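Predicted metal-dependent hydrolase of the TIM-barrel fold (Lactobacillus casei, PDB 2QPX) is of unknown function but binds two zinc ions and is probably a hydrolase of the amidohydrolase superfamily, built on a TIM barrel. Local coordinates at residues D3-L14 with K352-W361; D237-L245 with P267-L275. All coordinates share one frame; numbering follows the deposited sequence.

Contact 1. Residues D3-L14 with K352-W361; sequences DDLSEFVDQVPL and KKAWINAICW. With EDO (1,2-ethanediol), chain M.
Asp-3 and Lys-352 form the salt bridge at one end of this contact: Asp-3 OD2 lies 2.8 Å from Lys-352 NZ and uses its anti lone pair. Lys-352 is extended beyond CG, and its buried ammonium group also donates to the backbone oxygens of Gly-1 and Phe-341, so two main-chain acceptors add to the carboxylate in satisfying it and probably help offset its charge. Asp-4 makes no contact with 352-361 and instead caps the start of helix 6-11, its OD1 accepting from Ser-6 N from above the carboxylate plane.

The ring of Phe-8 is held between two groups. Over one face runs the aliphatic chain of Lys-353, with CG 3.7 Å from the Phe-8 ring centroid and 6° off the normal, a CH-pi contact. Against the opposite face, toward the rim, sits Gln-11 NE2 in the conformer described, one of two; it donates to Phe-8 O at 2.8 Å and also to a water, which in turn donates to Asn-357 OD1. Asn-357 OD1 also accepts from Trp-361 NE1 at 2.9 Å, the donor standing above the carbonyl plane, so two donors satisfy it.

Helix 6-11 and the 352-361 part of helix 349-367 run roughly parallel (27° between axes, 10.9 Å at closest approach), so in this TIM-barrel protein the short helix ahead of strand 14-19 lies against the C-terminal helix. Between them Ile-356 offers CD1 to Leu-5 and Val-9, and CG2 to the edge of Phe-8 and to Val-12. With chi1 of 61°, Trp-361 CG lies between its backbone N and carbonyl carbon, and the indole receives Pro-13 CG over one face, 4.0 Å from the five-membered-ring centroid. Pro-13 O is buried here without a hydrogen-bonding partner, whereas Val-12 O accepts from Lys-334 NZ.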
loop_
_atom_site.group_PDB
_atom_site.type_symbol
_atom_site.label_atom_id
_atom_site.label_comp_id
_atom_site.label_asym_id
_atom_site.label_seq_id
_atom_site.Cartn_x
_atom_site.Cartn_y
_atom_site.Cartn_z
ATOM N N ASP A 3 9.912 22.359 16.336
ATOM C CA ASP A 3 10.391 22.146 17.673
ATOM C C ASP A 3 11.586 21.228 17.619
ATOM O O ASP A 3 11.951 20.755 16.541
ATOM C CB ASP A 3 9.265 21.589 18.512
ATOM C CG ASP A 3 8.169 22.628 18.765
ATOM O OD1 ASP A 3 8.414 23.561 19.551
ATOM O OD2 ASP A 3 7.054 22.518 18.208
ATOM N N ASP A 4 12.234 21.035 18.761
ATOM C CA ASP A 4 13.261 20.012 18.879
ATOM C C ASP A 4 12.977 19.169 20.085
ATOM O O ASP A 4 13.332 19.480 21.222
ATOM C CB ASP A 4 14.705 20.481 18.949
ATOM C CG ASP A 4 15.682 19.265 18.876
ATOM O OD1 ASP A 4 15.233 18.076 18.661
ATOM O OD2 ASP A 4 16.873 19.474 19.006
ATOM N N LEU A 5 12.345 18.048 19.800
ATOM C CA LEU A 5 11.849 17.172 20.829
ATOM C C LEU A 5 12.812 16.079 21.269
ATOM O O LEU A 5 12.443 15.251 22.100
ATOM C CB LEU A 5 10.546 16.543 20.290
ATOM C CG LEU A 5 9.413 17.567 20.407
ATOM C CD1 LEU A 5 8.331 17.322 19.399
ATOM C CD2 LEU A 5 8.869 17.584 21.830
ATOM N N SER A 6 14.029 16.051 20.727
ATOM C CA SER A 6 14.979 14.966 21.017
ATOM C C SER A 6 15.182 14.764 22.519
ATOM O O SER A 6 15.096 13.656 23.026
ATOM C CB SER A 6 16.328 15.216 20.319
ATOM O OG SER A 6 17.111 14.035 20.264
ATOM N N GLU A 7 15.481 15.839 23.241
ATOM C CA GLU A 7 15.772 15.689 24.667
ATOM C C GLU A 7 14.539 15.225 25.464
ATOM O O GLU A 7 14.625 14.366 26.334
ATOM C CB GLU A 7 16.373 17.017 25.156
ATOM C CG GLU A 7 16.515 17.207 26.622
ATOM C CD GLU A 7 17.118 18.587 26.905
ATOM O OE1 GLU A 7 18.244 18.836 26.411
ATOM O OE2 GLU A 7 16.447 19.419 27.567
ATOM N N PHE A 8 13.373 15.755 25.103
ATOM C CA PHE A 8 12.120 15.326 25.697
ATOM C C PHE A 8 11.863 13.827 25.473
ATOM O O PHE A 8 11.558 13.093 26.404
ATOM C CB PHE A 8 10.933 16.112 25.125
ATOM C CG PHE A 8 9.614 15.660 25.687
ATOM C CD1 PHE A 8 9.236 16.022 26.962
ATOM C CD2 PHE A 8 8.759 14.826 24.973
ATOM C CE1 PHE A 8 8.060 15.601 27.528
ATOM C CE2 PHE A 8 7.557 14.405 25.557
ATOM C CZ PHE A 8 7.213 14.761 26.812
ATOM N N VAL A 9 11.995 13.397 24.220
ATOM C CA VAL A 9 11.728 11.994 23.876
ATOM C C VAL A 9 12.759 11.060 24.536
ATOM O O VAL A 9 12.422 9.962 24.962
ATOM C CB VAL A 9 11.633 11.811 22.362
ATOM C CG1 VAL A 9 11.598 10.315 21.997
ATOM C CG2 VAL A 9 10.404 12.535 21.841
ATOM N N ASP A 10 14.001 11.525 24.699
ATOM C CA ASP A 10 14.982 10.726 25.415
ATOM C C ASP A 10 14.501 10.307 26.811
ATOM O O ASP A 10 14.755 9.187 27.257
ATOM C CB ASP A 10 16.310 11.499 25.587
ATOM C CG ASP A 10 17.150 11.513 24.352
ATOM O OD1 ASP A 10 16.946 10.682 23.434
ATOM O OD2 ASP A 10 18.061 12.369 24.301
ATOM N N GLN A 11 13.811 11.206 27.499
ATOM C CA GLN A 11 13.393 10.941 28.860
ATOM C C GLN A 11 11.992 10.337 29.013
ATOM O O GLN A 11 11.576 10.006 30.129
ATOM C CB GLN A 11 13.546 12.194 29.741
ATOM C CG GLN A 11 12.695 13.362 29.360
ATOM C CD GLN A 11 11.268 13.236 29.862
ATOM O OE1 GLN A 11 11.054 13.126 31.071
ATOM N NE2 GLN A 11 10.278 13.252 28.934
ATOM N N VAL A 12 11.240 10.179 27.911
ATOM C CA VAL A 12 9.878 9.671 27.991
ATOM C C VAL A 12 9.873 8.173 28.360
ATOM O O VAL A 12 10.550 7.384 27.735
ATOM C CB VAL A 12 9.130 9.910 26.650
ATOM C CG1 VAL A 12 7.784 9.194 26.636
ATOM C CG2 VAL A 12 8.963 11.414 26.358
ATOM N N PRO A 13 9.112 7.784 29.380
ATOM C CA PRO A 13 9.027 6.357 29.695
ATOM C C PRO A 13 8.236 5.547 28.653
ATOM O O PRO A 13 7.413 6.094 27.914
ATOM C CB PRO A 13 8.306 6.337 31.032
ATOM C CG PRO A 13 7.728 7.659 31.192
ATOM C CD PRO A 13 8.347 8.619 30.332
ATOM N N LEU A 14 8.523 4.255 28.619
ATOM C CA LEU A 14 7.837 3.321 27.689
ATOM C C LEU A 14 7.126 2.257 28.460
ATOM O O LEU A 14 7.723 1.608 29.323
ATOM C CB LEU A 14 8.861 2.654 26.738
ATOM C CG LEU A 14 9.648 3.584 25.813
ATOM C CD1 LEU A 14 10.813 2.824 25.159
ATOM C CD2 LEU A 14 8.728 4.259 24.750
ATOM N N LYS A 352 2.246 18.485 21.317
ATOM C CA LYS A 352 3.202 17.478 20.852
ATOM C C LYS A 352 3.657 16.556 22.002
ATOM O O LYS A 352 3.674 15.319 21.879
ATOM C CB LYS A 352 4.372 18.137 20.121
ATOM C CG LYS A 352 3.986 18.921 18.856
ATOM C CD LYS A 352 5.179 19.644 18.198
ATOM C CE LYS A 352 4.809 20.386 16.961
ATOM N NZ LYS A 352 6.021 20.920 16.219
ATOM N N LYS A 353 4.052 17.138 23.125
ATOM C CA LYS A 353 4.476 16.386 24.288
ATOM C C LYS A 353 3.352 15.511 24.869
ATOM O O LYS A 353 3.593 14.339 25.254
ATOM C CB LYS A 353 5.058 17.323 25.375
ATOM C CG LYS A 353 6.350 18.019 24.944
ATOM C CD LYS A 353 6.811 18.977 26.071
ATOM C CE LYS A 353 8.176 19.537 25.787
ATOM N NZ LYS A 353 8.477 20.581 26.869
ATOM N N ALA A 354 2.127 16.042 24.881
ATOM C CA ALA A 354 0.942 15.289 25.361
ATOM C C ALA A 354 0.717 14.041 24.497
ATOM O O ALA A 354 0.514 12.954 25.019
ATOM C CB ALA A 354 -0.314 16.166 25.347
ATOM N N TRP A 355 0.841 14.203 23.182
ATOM C CA TRP A 355 0.659 13.080 22.266
ATOM C C TRP A 355 1.783 12.055 22.378
ATOM O O TRP A 355 1.533 10.822 22.401
ATOM C CB TRP A 355 0.491 13.604 20.853
ATOM C CG TRP A 355 -0.883 14.180 20.564
ATOM C CD1 TRP A 355 -2.043 13.887 21.207
ATOM C CD2 TRP A 355 -1.222 15.045 19.492
ATOM N NE1 TRP A 355 -3.102 14.527 20.594
ATOM C CE2 TRP A 355 -2.631 15.225 19.523
ATOM C CE3 TRP A 355 -0.488 15.659 18.478
ATOM C CZ2 TRP A 355 -3.297 16.038 18.625
ATOM C CZ3 TRP A 355 -1.173 16.482 17.572
ATOM C CH2 TRP A 355 -2.558 16.626 17.644
ATOM N N ILE A 356 3.026 12.536 22.499
ATOM C CA ILE A 356 4.170 11.629 22.696
ATOM C C ILE A 356 3.992 10.802 23.997
ATOM O O ILE A 356 4.199 9.574 24.008
ATOM C CB ILE A 356 5.516 12.443 22.646
ATOM C CG1 ILE A 356 5.808 12.883 21.218
ATOM C CG2 ILE A 356 6.671 11.618 23.299
ATOM C CD1 ILE A 356 6.848 14.041 21.085
ATOM N N ASN A 357 3.596 11.458 25.085
ATOM C CA ASN A 357 3.338 10.769 26.317
ATOM C C ASN A 357 2.225 9.684 26.157
ATOM O O ASN A 357 2.349 8.584 26.681
ATOM C CB ASN A 357 2.969 11.742 27.437
ATOM C CG ASN A 357 4.167 12.376 28.101
ATOM O OD1 ASN A 357 5.184 11.728 28.314
ATOM N ND2 ASN A 357 4.014 13.652 28.501
ATOM N N ALA A 358 1.147 10.042 25.462
ATOM C CA ALA A 358 0.029 9.138 25.199
ATOM C C ALA A 358 0.552 7.868 24.537
ATOM O O ALA A 358 0.294 6.742 24.974
ATOM C CB ALA A 358 -1.007 9.864 24.311
ATOM N N ILE A 359 1.308 8.070 23.466
ATOM C CA ILE A 359 1.759 6.962 22.632
ATOM C C ILE A 359 2.743 6.033 23.376
ATOM O O ILE A 359 2.636 4.804 23.304
ATOM C CB ILE A 359 2.392 7.491 21.355
ATOM C CG1 ILE A 359 1.369 8.293 20.514
ATOM C CG2 ILE A 359 3.007 6.371 20.514
ATOM C CD1 ILE A 359 1.973 9.142 19.356
ATOM N N CYS A 360 3.703 6.641 24.098
ATOM C CA CYS A 360 4.769 5.891 24.709
ATOM C C CYS A 360 4.345 5.080 25.954
ATOM O O CYS A 360 4.873 3.988 26.198
ATOM C CB CYS A 360 5.951 6.837 24.999
ATOM S SG CYS A 360 6.819 7.325 23.532
ATOM N N TRP A 361 3.434 5.628 26.752
ATOM C CA TRP A 361 3.068 4.992 27.993
ATOM C C TRP A 361 1.647 5.260 28.499
ATOM O O TRP A 361 1.053 4.412 29.153
ATOM C CB TRP A 361 4.070 5.360 29.129
ATOM C CG TRP A 361 4.116 6.830 29.418
ATOM C CD1 TRP A 361 4.855 7.767 28.781
ATOM C CD2 TRP A 361 3.330 7.524 30.401
ATOM N NE1 TRP A 361 4.579 9.025 29.297
ATOM C CE2 TRP A 361 3.649 8.893 30.295
ATOM C CE3 TRP A 361 2.384 7.117 31.352
ATOM C CZ2 TRP A 361 3.038 9.864 31.089
ATOM C CZ3 TRP A 361 1.764 8.096 32.139
ATOM C CH2 TRP A 361 2.100 9.439 32.000
HETATM C C1 EDO M . 14.999 10.443 21.266
HETATM O O1 EDO M . 15.868 11.535 20.977
HETATM C C2 EDO M . 15.493 9.327 20.383
HETATM O O2 EDO M . 15.556 9.816 19.045
HETATM O O HOH W 1 7.455 12.286 29.816
#

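Contact 2. Residues D237-L245 with P267-L275. With EDO (1,2-ethanediol), chain N.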
loop_
_atom_site.group_PDB
_atom_site.type_symbol
_atom_site.label_atom_id
_atom_site.label_comp_id
_atom_site.label_asym_id
_atom_site.label_seq_id
_atom_site.Cartn_x
_atom_site.Cartn_y
_atom_site.Cartn_z
ATOM N N ASP A 237 -0.693 -16.640 6.133
ATOM C CA ASP A 237 -1.183 -16.111 4.875
ATOM C C ASP A 237 -1.396 -14.599 5.068
ATOM O O ASP A 237 -2.427 -14.185 5.596
ATOM C CB ASP A 237 -2.427 -16.872 4.468
ATOM C CG ASP A 237 -2.942 -16.465 3.123
ATOM O OD1 ASP A 237 -2.416 -15.474 2.562
ATOM O OD2 ASP A 237 -3.932 -17.113 2.667
HETATM N N MSE A 238 -0.397 -13.796 4.650
HETATM C CA MSE A 238 -0.411 -12.343 4.911
HETATM C C MSE A 238 -1.573 -11.713 4.136
HETATM O O MSE A 238 -2.048 -10.610 4.510
HETATM C CB MSE A 238 0.975 -11.675 4.592
HETATM C CG MSE A 238 1.060 -10.099 4.721
HETATM SE SE MSE A 238 2.690 -9.192 3.947
HETATM C CE MSE A 238 3.958 -9.182 5.458
ATOM N N TYR A 239 -2.055 -12.390 3.107
ATOM C CA TYR A 239 -3.189 -11.853 2.327
ATOM C C TYR A 239 -4.453 -11.743 3.154
ATOM O O TYR A 239 -5.283 -10.857 2.912
ATOM C CB TYR A 239 -3.401 -12.706 1.057
ATOM C CG TYR A 239 -4.217 -12.087 -0.024
ATOM C CD1 TYR A 239 -3.628 -11.223 -0.946
ATOM C CD2 TYR A 239 -5.575 -12.384 -0.154
ATOM C CE1 TYR A 239 -4.383 -10.638 -1.960
ATOM C CE2 TYR A 239 -6.336 -11.821 -1.184
ATOM C CZ TYR A 239 -5.725 -10.941 -2.078
ATOM O OH TYR A 239 -6.486 -10.361 -3.085
ATOM N N LEU A 240 -4.583 -12.631 4.143
ATOM C CA LEU A 240 -5.736 -12.672 5.046
ATOM C C LEU A 240 -5.513 -11.877 6.308
ATOM O O LEU A 240 -6.328 -11.920 7.248
ATOM C CB LEU A 240 -6.035 -14.143 5.421
ATOM C CG LEU A 240 -6.457 -14.999 4.223
ATOM C CD1 LEU A 240 -6.813 -16.420 4.704
ATOM C CD2 LEU A 240 -7.632 -14.371 3.485
ATOM N N GLY A 241 -4.388 -11.181 6.383
ATOM C CA GLY A 241 -4.035 -10.425 7.578
ATOM C C GLY A 241 -4.409 -8.957 7.510
ATOM O O GLY A 241 -3.937 -8.183 8.349
ATOM N N ASN A 242 -5.148 -8.561 6.469
ATOM C CA ASN A 242 -5.591 -7.176 6.298
ATOM C C ASN A 242 -6.693 -6.918 7.349
ATOM O O ASN A 242 -7.752 -7.555 7.325
ATOM C CB ASN A 242 -6.122 -6.955 4.874
ATOM C CG ASN A 242 -6.490 -5.506 4.583
ATOM O OD1 ASN A 242 -6.895 -4.745 5.479
ATOM N ND2 ASN A 242 -6.369 -5.114 3.295
ATOM N N PRO A 243 -6.478 -5.963 8.267
ATOM C CA PRO A 243 -7.439 -5.805 9.342
ATOM C C PRO A 243 -8.799 -5.233 8.923
ATOM O O PRO A 243 -9.746 -5.319 9.709
ATOM C CB PRO A 243 -6.712 -4.867 10.302
ATOM C CG PRO A 243 -5.845 -4.043 9.424
ATOM C CD PRO A 243 -5.371 -5.011 8.371
ATOM N N LEU A 244 -8.923 -4.727 7.693
ATOM C CA LEU A 244 -10.248 -4.382 7.162
ATOM C C LEU A 244 -11.164 -5.612 7.174
ATOM O O LEU A 244 -12.385 -5.464 7.258
ATOM C CB LEU A 244 -10.152 -3.826 5.747
ATOM C CG LEU A 244 -9.354 -2.537 5.528
ATOM C CD1 LEU A 244 -9.335 -2.129 4.054
ATOM C CD2 LEU A 244 -9.884 -1.412 6.452
ATOM N N LEU A 245 -10.577 -6.808 7.127
ATOM C CA LEU A 245 -11.364 -8.033 7.133
ATOM C C LEU A 245 -12.049 -8.273 8.492
ATOM O O LEU A 245 -13.004 -9.051 8.585
ATOM C CB LEU A 245 -10.501 -9.226 6.736
ATOM C CG LEU A 245 -9.919 -9.205 5.314
ATOM C CD1 LEU A 245 -8.830 -10.275 5.135
ATOM C CD2 LEU A 245 -11.026 -9.321 4.289
ATOM N N PRO A 267 2.027 -4.803 6.507
ATOM C CA PRO A 267 1.994 -3.594 5.685
ATOM C C PRO A 267 0.679 -2.831 5.673
ATOM O O PRO A 267 0.520 -1.959 4.847
ATOM C CB PRO A 267 2.329 -4.143 4.286
ATOM C CG PRO A 267 1.643 -5.386 4.299
ATOM C CD PRO A 267 1.884 -5.992 5.674
ATOM N N TYR A 268 -0.223 -3.184 6.606
ATOM C CA TYR A 268 -1.597 -2.663 6.648
ATOM C C TYR A 268 -1.791 -1.627 7.752
ATOM O O TYR A 268 -2.877 -1.454 8.300
ATOM C CB TYR A 268 -2.562 -3.805 6.847
ATOM C CG TYR A 268 -2.426 -4.942 5.873
ATOM C CD1 TYR A 268 -2.784 -4.803 4.552
ATOM C CD2 TYR A 268 -1.985 -6.182 6.310
ATOM C CE1 TYR A 268 -2.678 -5.857 3.660
ATOM C CE2 TYR A 268 -1.879 -7.272 5.409
ATOM C CZ TYR A 268 -2.213 -7.081 4.093
ATOM O OH TYR A 268 -2.113 -8.134 3.197
ATOM N N HIS A 269 -0.724 -0.906 8.057
ATOM C CA HIS A 269 -0.770 0.153 9.060
ATOM C C HIS A 269 -1.652 1.352 8.678
ATOM O O HIS A 269 -2.277 1.922 9.576
ATOM C CB HIS A 269 0.654 0.557 9.451
ATOM C CG HIS A 269 1.505 0.890 8.282
ATOM N ND1 HIS A 269 2.027 -0.075 7.448
ATOM C CD2 HIS A 269 1.810 2.095 7.723
ATOM C CE1 HIS A 269 2.652 0.529 6.444
ATOM N NE2 HIS A 269 2.553 1.848 6.604
ATOM N N ARG A 270 -1.784 1.707 7.401
ATOM C CA ARG A 270 -2.733 2.767 7.030
ATOM C C ARG A 270 -4.161 2.282 7.302
ATOM O O ARG A 270 -5.021 3.023 7.711
ATOM C CB ARG A 270 -2.594 3.211 5.566
ATOM C CG ARG A 270 -1.436 4.173 5.293
ATOM C CD ARG A 270 -1.343 4.608 3.802
ATOM N NE ARG A 270 -0.480 5.803 3.626
ATOM C CZ ARG A 270 0.212 6.100 2.529
ATOM N NH1 ARG A 270 0.291 5.247 1.514
ATOM N NH2 ARG A 270 0.885 7.233 2.466
ATOM N N GLU A 271 -4.410 1.016 7.047
ATOM C CA GLU A 271 -5.733 0.443 7.269
ATOM C C GLU A 271 -6.047 0.458 8.759
ATOM O O GLU A 271 -7.161 0.819 9.157
ATOM C CB GLU A 271 -5.840 -0.973 6.659
ATOM C CG GLU A 271 -5.870 -1.062 5.136
ATOM C CD GLU A 271 -4.539 -0.929 4.436
ATOM O OE1 GLU A 271 -3.479 -0.763 5.054
ATOM O OE2 GLU A 271 -4.576 -0.995 3.178
ATOM N N ALA A 272 -5.085 0.061 9.590
ATOM C CA ALA A 272 -5.272 0.054 11.031
ATOM C C ALA A 272 -5.553 1.455 11.563
ATOM O O ALA A 272 -6.440 1.623 12.358
ATOM C CB ALA A 272 -4.025 -0.535 11.736
ATOM N N GLY A 273 -4.812 2.459 11.101
ATOM C CA GLY A 273 -5.022 3.831 11.543
ATOM C C GLY A 273 -6.361 4.384 11.105
ATOM O O GLY A 273 -7.027 5.101 11.862
ATOM N N TYR A 274 -6.759 4.064 9.879
ATOM C CA TYR A 274 -8.114 4.356 9.405
ATOM C C TYR A 274 -9.157 3.754 10.350
ATOM O O TYR A 274 -10.082 4.458 10.801
ATOM C CB TYR A 274 -8.315 3.887 7.950
ATOM C CG TYR A 274 -9.782 3.809 7.615
ATOM C CD1 TYR A 274 -10.521 4.952 7.426
ATOM C CD2 TYR A 274 -10.441 2.581 7.641
ATOM C CE1 TYR A 274 -11.903 4.870 7.241
ATOM C CE2 TYR A 274 -11.797 2.487 7.434
ATOM C CZ TYR A 274 -12.518 3.622 7.233
ATOM O OH TYR A 274 -13.882 3.533 7.049
ATOM N N LEU A 275 -9.026 2.463 10.660
ATOM C CA LEU A 275 -9.976 1.821 11.555
ATOM C C LEU A 275 -10.043 2.508 12.934
ATOM O O LEU A 275 -11.120 2.705 13.477
ATOM C CB LEU A 275 -9.705 0.335 11.711
ATOM C CG LEU A 275 -9.916 -0.501 10.466
ATOM C CD1 LEU A 275 -9.262 -1.872 10.712
ATOM C CD2 LEU A 275 -11.422 -0.628 10.160
HETATM C C1 EDO N . -5.407 -16.568 -0.081
HETATM O O1 EDO N . -5.864 -15.742 0.984
HETATM C C2 EDO N . -4.207 -15.908 -0.747
HETATM O O2 EDO N . -3.010 -16.662 -0.549
HETATM O O HOH W 2 -6.496 -2.466 1.856
#
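A chi1 of -53° sets Tyr-268 CG opposite its carbonyl carbon and sends the ring across to the 237-245 loop, while Asn-242 CG, trans to the backbone N (chi1 -175°), lays its amide along that ring, the planes 23° apart and stacked. Asn-242 CA stands 3.7 Å from the Tyr-268 centroid, almost on the normal, and Pro-267 CG covers the opposite face. The phenol OH of Tyr-268 donates to Met-238 O at 2.8 Å from above the carbonyl plane; Gly-241 N reaches this oxygen from the other face, so two donors grip it. A phenylalanine in place of Tyr-268 would probably leave Met-238 O with Gly-241 N alone of these two donors, and the ring without its polar tie to the loop.

Asn-242 OD1 accepts from Leu-244 N at 3.0 Å, an Asx turn, and its ND2 donates to a water that donates in turn to Glu-271 OE2. Pro-243 CD presses to 3.4 Å from Tyr-268 CB. In the conformer described, the selenium of Met-238, a selenomethionine, meets Pro-267 CD, and Leu-244 CD1 packs on Glu-271 CG.

Tyr-268 is the N-cap residue of helix 269-278. The contact thus packs the loop after parallel strand 225-229 against the start of the helix after neighbouring strand 260-264, near zinc ligands His-228 and His-264, with Pro-243 and Ala-272 both resting on Leu-262 of strand 260-264.

From the N terminus, residues 3-14 enter contact 1 at once, but their partner helix comes only after 337 intervening residues, so contact 1 closes a loop around nearly the whole chain and brings its two ends together beside strand 14-19. Contact 2 falls within that span: 237-245 meets 267-275 after only 21 residues, a local closure round helix 247-253 and strand 260-264, tying together the segments that follow the adjacent strands 225-229 and 260-264, which carry the zinc ligands His-228 and His-264. The smaller loop thus lies wholly inside the larger one and the two do not cross. Their centres are 27 Å apart and their nearest atoms about 12 Å, without touching.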